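Side-chain contacts in multidrug resistance protein (Vibrio cholerae, PDB 1YC9), which probably forms the outer-membrane channel of a multidrug efflux system, through which toxic compounds may leave the cell: residues 407-410 and 411-415; 369-372 and 373-376. The protein carries 1 engineered substitution. One frame throughout, in Å; residues are numbered along the deposited sequence.

Contact 1 (407-410 and 411-415); sequences SLLN and NQRAL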
loop_
_atom_site.group_PDB
_atom_site.type_symbol
_atom_site.label_atom_id
_atom_site.label_comp_id
_atom_site.label_asym_id
_atom_site.label_seq_id
_atom_site.Cartn_x
_atom_site.Cartn_y
_atom_site.Cartn_z
ATOM N N SER A 407 37.733 16.565 -9.570
ATOM C CA SER A 407 37.830 15.184 -10.008
ATOM C C SER A 407 38.148 14.298 -8.809
ATOM O O SER A 407 37.504 13.247 -8.644
ATOM C CB SER A 407 38.885 15.042 -11.123
ATOM O OG SER A 407 39.247 13.677 -11.298
ATOM N N LEU A 408 39.100 14.715 -7.960
ATOM C CA LEU A 408 39.459 13.962 -6.750
ATOM C C LEU A 408 38.296 13.781 -5.796
ATOM O O LEU A 408 37.988 12.695 -5.381
ATOM C CB LEU A 408 40.631 14.576 -5.993
ATOM C CG LEU A 408 41.008 13.871 -4.679
ATOM C CD1 LEU A 408 41.417 12.428 -4.944
ATOM C CD2 LEU A 408 42.104 14.629 -3.970
ATOM N N LEU A 409 37.654 14.880 -5.438
ATOM C CA LEU A 409 36.527 14.837 -4.548
ATOM C C LEU A 409 35.392 13.972 -5.109
ATOM O O LEU A 409 34.790 13.271 -4.351
ATOM C CB LEU A 409 36.003 16.252 -4.240
ATOM C CG LEU A 409 34.796 16.337 -3.278
ATOM C CD1 LEU A 409 35.078 15.603 -1.977
ATOM C CD2 LEU A 409 34.399 17.853 -2.932
ATOM N N ASN A 410 35.066 14.089 -6.382
ATOM C CA ASN A 410 33.977 13.321 -6.972
ATOM C C ASN A 410 34.286 11.823 -6.853
ATOM O O ASN A 410 33.445 11.039 -6.441
ATOM C CB ASN A 410 33.753 13.699 -8.433
ATOM C CG ASN A 410 33.079 15.027 -8.576
ATOM O OD1 ASN A 410 32.461 15.499 -7.618
ATOM N ND2 ASN A 410 33.193 15.636 -9.749
ATOM N N ASN A 411 35.539 11.460 -7.131
ATOM C CA ASN A 411 35.961 10.061 -7.072
ATOM C C ASN A 411 36.061 9.525 -5.651
ATOM O O ASN A 411 35.695 8.400 -5.406
ATOM C CB ASN A 411 37.276 9.843 -7.837
ATOM C CG ASN A 411 37.164 10.170 -9.312
ATOM O OD1 ASN A 411 36.163 9.903 -9.908
ATOM N ND2 ASN A 411 38.233 10.647 -9.914
ATOM N N GLN A 412 36.468 10.357 -4.701
ATOM C CA GLN A 412 36.532 9.977 -3.314
ATOM C C GLN A 412 35.142 9.696 -2.778
ATOM O O GLN A 412 34.949 8.763 -2.038
ATOM C CB GLN A 412 37.181 11.071 -2.467
ATOM C CG GLN A 412 38.668 11.167 -2.616
ATOM C CD GLN A 412 39.235 12.365 -1.843
ATOM O OE1 GLN A 412 38.599 13.458 -1.752
ATOM N NE2 GLN A 412 40.424 12.173 -1.283
ATOM N N ARG A 413 34.167 10.517 -3.152
ATOM C CA ARG A 413 32.811 10.272 -2.707
ATOM C C ARG A 413 32.251 9.001 -3.321
ATOM O O ARG A 413 31.592 8.224 -2.616
ATOM C CB ARG A 413 31.957 11.478 -3.015
ATOM C CG ARG A 413 32.353 12.555 -2.044
ATOM C CD ARG A 413 31.496 13.754 -2.099
ATOM N NE ARG A 413 30.265 13.553 -1.331
ATOM C CZ ARG A 413 29.231 14.395 -1.417
ATOM N NH1 ARG A 413 29.344 15.455 -2.209
ATOM N NH2 ARG A 413 28.111 14.193 -0.725
ATOM N N ALA A 414 32.520 8.789 -4.605
ATOM C CA ALA A 414 32.095 7.569 -5.299
ATOM C C ALA A 414 32.673 6.371 -4.603
ATOM O O ALA A 414 31.995 5.390 -4.362
ATOM C CB ALA A 414 32.474 7.612 -6.773
ATOM N N LEU A 415 33.946 6.448 -4.250
ATOM C CA LEU A 415 34.575 5.345 -3.522
ATOM C C LEU A 415 33.962 5.052 -2.188
ATOM O O LEU A 415 33.685 3.898 -1.886
ATOM C CB LEU A 415 36.076 5.591 -3.392
ATOM C CG LEU A 415 36.845 4.470 -2.706
ATOM C CD1 LEU A 415 36.612 3.127 -3.372
ATOM C CD2 LEU A 415 38.335 4.836 -2.718
#

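Contact 2 (369-372 and 373-376); sequences RINK and TEQA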
loop_
_atom_site.group_PDB
_atom_site.type_symbol
_atom_site.label_atom_id
_atom_site.label_comp_id
_atom_site.label_asym_id
_atom_site.label_seq_id
_atom_site.Cartn_x
_atom_site.Cartn_y
_atom_site.Cartn_z
ATOM N N ARG A 369 34.212 -2.644 -9.496
ATOM C CA ARG A 369 33.769 -1.245 -9.331
ATOM C C ARG A 369 34.654 -0.464 -8.357
ATOM O O ARG A 369 35.142 0.633 -8.675
ATOM C CB ARG A 369 32.293 -1.203 -8.889
ATOM C CG ARG A 369 31.365 -1.677 -9.979
ATOM C CD ARG A 369 29.899 -1.549 -9.652
ATOM N NE ARG A 369 29.565 -0.122 -9.518
ATOM C CZ ARG A 369 28.364 0.307 -9.150
ATOM N NH1 ARG A 369 27.412 -0.568 -8.912
ATOM N NH2 ARG A 369 28.131 1.614 -9.025
ATOM N N ILE A 370 34.882 -1.042 -7.181
ATOM C CA ILE A 370 35.707 -0.451 -6.169
ATOM C C ILE A 370 37.139 -0.253 -6.711
ATOM O O ILE A 370 37.710 0.809 -6.547
ATOM C CB ILE A 370 35.690 -1.315 -4.908
ATOM C CG1 ILE A 370 34.333 -1.141 -4.189
ATOM C CG2 ILE A 370 36.894 -1.010 -3.939
ATOM C CD1 ILE A 370 34.230 -1.878 -2.823
ATOM N N ASN A 371 37.659 -1.268 -7.366
ATOM C CA ASN A 371 39.016 -1.258 -7.919
ATOM C C ASN A 371 39.224 -0.113 -8.896
ATOM O O ASN A 371 40.153 0.679 -8.733
ATOM C CB ASN A 371 39.269 -2.580 -8.631
ATOM C CG ASN A 371 39.633 -3.703 -7.652
ATOM O OD1 ASN A 371 39.800 -3.453 -6.469
ATOM N ND2 ASN A 371 39.760 -4.954 -8.156
ATOM N N LYS A 372 38.342 -0.016 -9.887
ATOM C CA LYS A 372 38.445 1.062 -10.857
ATOM C C LYS A 372 38.235 2.414 -10.190
ATOM O O LYS A 372 38.880 3.410 -10.546
ATOM C CB LYS A 372 37.484 0.870 -12.022
ATOM C CG LYS A 372 37.675 -0.386 -12.868
ATOM C CD LYS A 372 39.103 -0.653 -13.418
ATOM C CE LYS A 372 39.783 0.498 -14.098
ATOM N NZ LYS A 372 41.240 0.171 -14.622
ATOM N N THR A 373 37.344 2.485 -9.214
ATOM C CA THR A 373 37.103 3.765 -8.559
ATOM C C THR A 373 38.319 4.150 -7.667
ATOM O O THR A 373 38.690 5.316 -7.612
ATOM C CB THR A 373 35.806 3.720 -7.747
ATOM O OG1 THR A 373 34.703 3.308 -8.584
ATOM C CG2 THR A 373 35.455 5.111 -7.262
ATOM N N GLU A 374 38.940 3.172 -7.015
ATOM C CA GLU A 374 40.195 3.409 -6.272
ATOM C C GLU A 374 41.285 3.962 -7.207
ATOM O O GLU A 374 42.022 4.868 -6.845
ATOM C CB GLU A 374 40.736 2.129 -5.596
ATOM C CG GLU A 374 40.047 1.783 -4.282
ATOM C CD GLU A 374 40.408 0.419 -3.677
ATOM O OE1 GLU A 374 40.867 -0.499 -4.392
ATOM O OE2 GLU A 374 40.178 0.272 -2.471
ATOM N N GLN A 375 41.407 3.377 -8.369
ATOM C CA GLN A 375 42.351 3.838 -9.379
ATOM C C GLN A 375 42.033 5.295 -9.799
ATOM O O GLN A 375 42.925 6.101 -9.935
ATOM C CB GLN A 375 42.340 2.904 -10.565
ATOM C CG GLN A 375 42.858 1.477 -10.228
ATOM C CD GLN A 375 42.622 0.513 -11.337
ATOM O OE1 GLN A 375 42.331 -0.692 -11.108
ATOM N NE2 GLN A 375 42.717 0.990 -12.535
ATOM N N ALA A 376 40.757 5.648 -9.983
ATOM C CA ALA A 376 40.426 7.024 -10.317
ATOM C C ALA A 376 40.815 7.953 -9.167
ATOM O O ALA A 376 41.352 9.010 -9.416
ATOM C CB ALA A 376 38.916 7.180 -10.638
#

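Contact 1 (407-410 and 411-415)
The backbone N of Q412 donates to L408 O at 2.9 Å, and the two side chains of this i, i+4 pair meet beside that bond. With CG set anti to the carbonyl carbon (chi1 -75°) and the chain extended beyond it, Q412 runs back along the helix, and its amide comes against the isobutyl end of L408: CD of Q412 lies 3.7 Å from CG of L408, while NE2 of Q412 sits 3.8 Å from CD1 of L408. The contact is van der Waals.

One residue on, L409 and R413 run side by side and point the same way. CD1 of L409 rests 4.0 Å from CD of R413, which leaves the guanidinium group beyond the leucine. NH1 forms a salt bridge with E205 of helix 189-223 and NE a hydrogen bond to N160 of helix 117-183, so two helices of the same chain hold the guanidinium. Both pairs lie on the long helix 398-433, part of the helical barrel of the outer membrane factor fold; L409, Q412 and R413 face helix 117-183, whereas S407, L408 and N411 pack on helix 326-391. On that second face N411 is buried. Its backbone N donates to S407 O at 3.1 Å, and its side chain folds back over the same carbonyl, touching S201 of the second subunit; S407 OG makes a weak hydrogen bond to Q194 of that subunit.

Contact 2 (369-372 and 373-376)
R369 O takes two hydrogen bonds from T373, one from OG1 at 2.7 Å and one from the backbone N at 2.9 Å, and the two donors arrive from opposite faces of the carbonyl plane. The hydroxyl stands 37° out of that plane. Because OG1 lies beside its own backbone N (chi1 -55°), it can bend back to the carbonyl four residues earlier, so the polar atom of this buried threonine is satisfied within its own helix.

One position further on, E374 N donates to I370 O at 2.7 Å, and the side chains of the pair pass each other at a slant. CG2 of I370 comes 3.8 Å from CD of E374, which brings a methyl group against the carboxylate carbon. The amide of N371 and the carboxylate of E374 are turned only 24° apart, with OD1 and OE1 at 3.8 Å; OD1 of N371 is hydrogen-bonded to NE2 of Q367, one turn back.

These turns belong to helix 326-391, within its predicted coiled coil, and they lie between two helical neighbours in the barrel. R369, I370 and T373 pack on L418 of helix 398-433. On the subunit interface, the chain of K372 curls over through two bends, at chi2 and chi3, and crosses over the side chain of Q375 at a slant. K372 also lies against L207 of the second subunit and forms a weak, long ion pair with E203 there. The side chain of R369 leads away from the 373-376 turn to a salt bridge between NH1 and E211 of the second subunit.

Overall arrangement
Contacts 1 and 2 sit on consecutive helices, 398-433 and 326-391, with centres about 10 Å apart, and they touch directly. N411 ND2 of contact 1 packs 3.6 Å from A376 O of contact 2, and CD1 of L415 packs 3.8 Å from CG of E374. CG2 of T373 fits against the backbone of the other helix, 3.6 Å from L415 N. The side of T373 that carries this methyl is thus used between helices, whereas its hydroxyl is used within one. The centres of both contacts lie about 36 Å from the centre of the chain, on the same side of it. Both touch the second subunit, so this helix pair contributes to the subunit interface of the trimer.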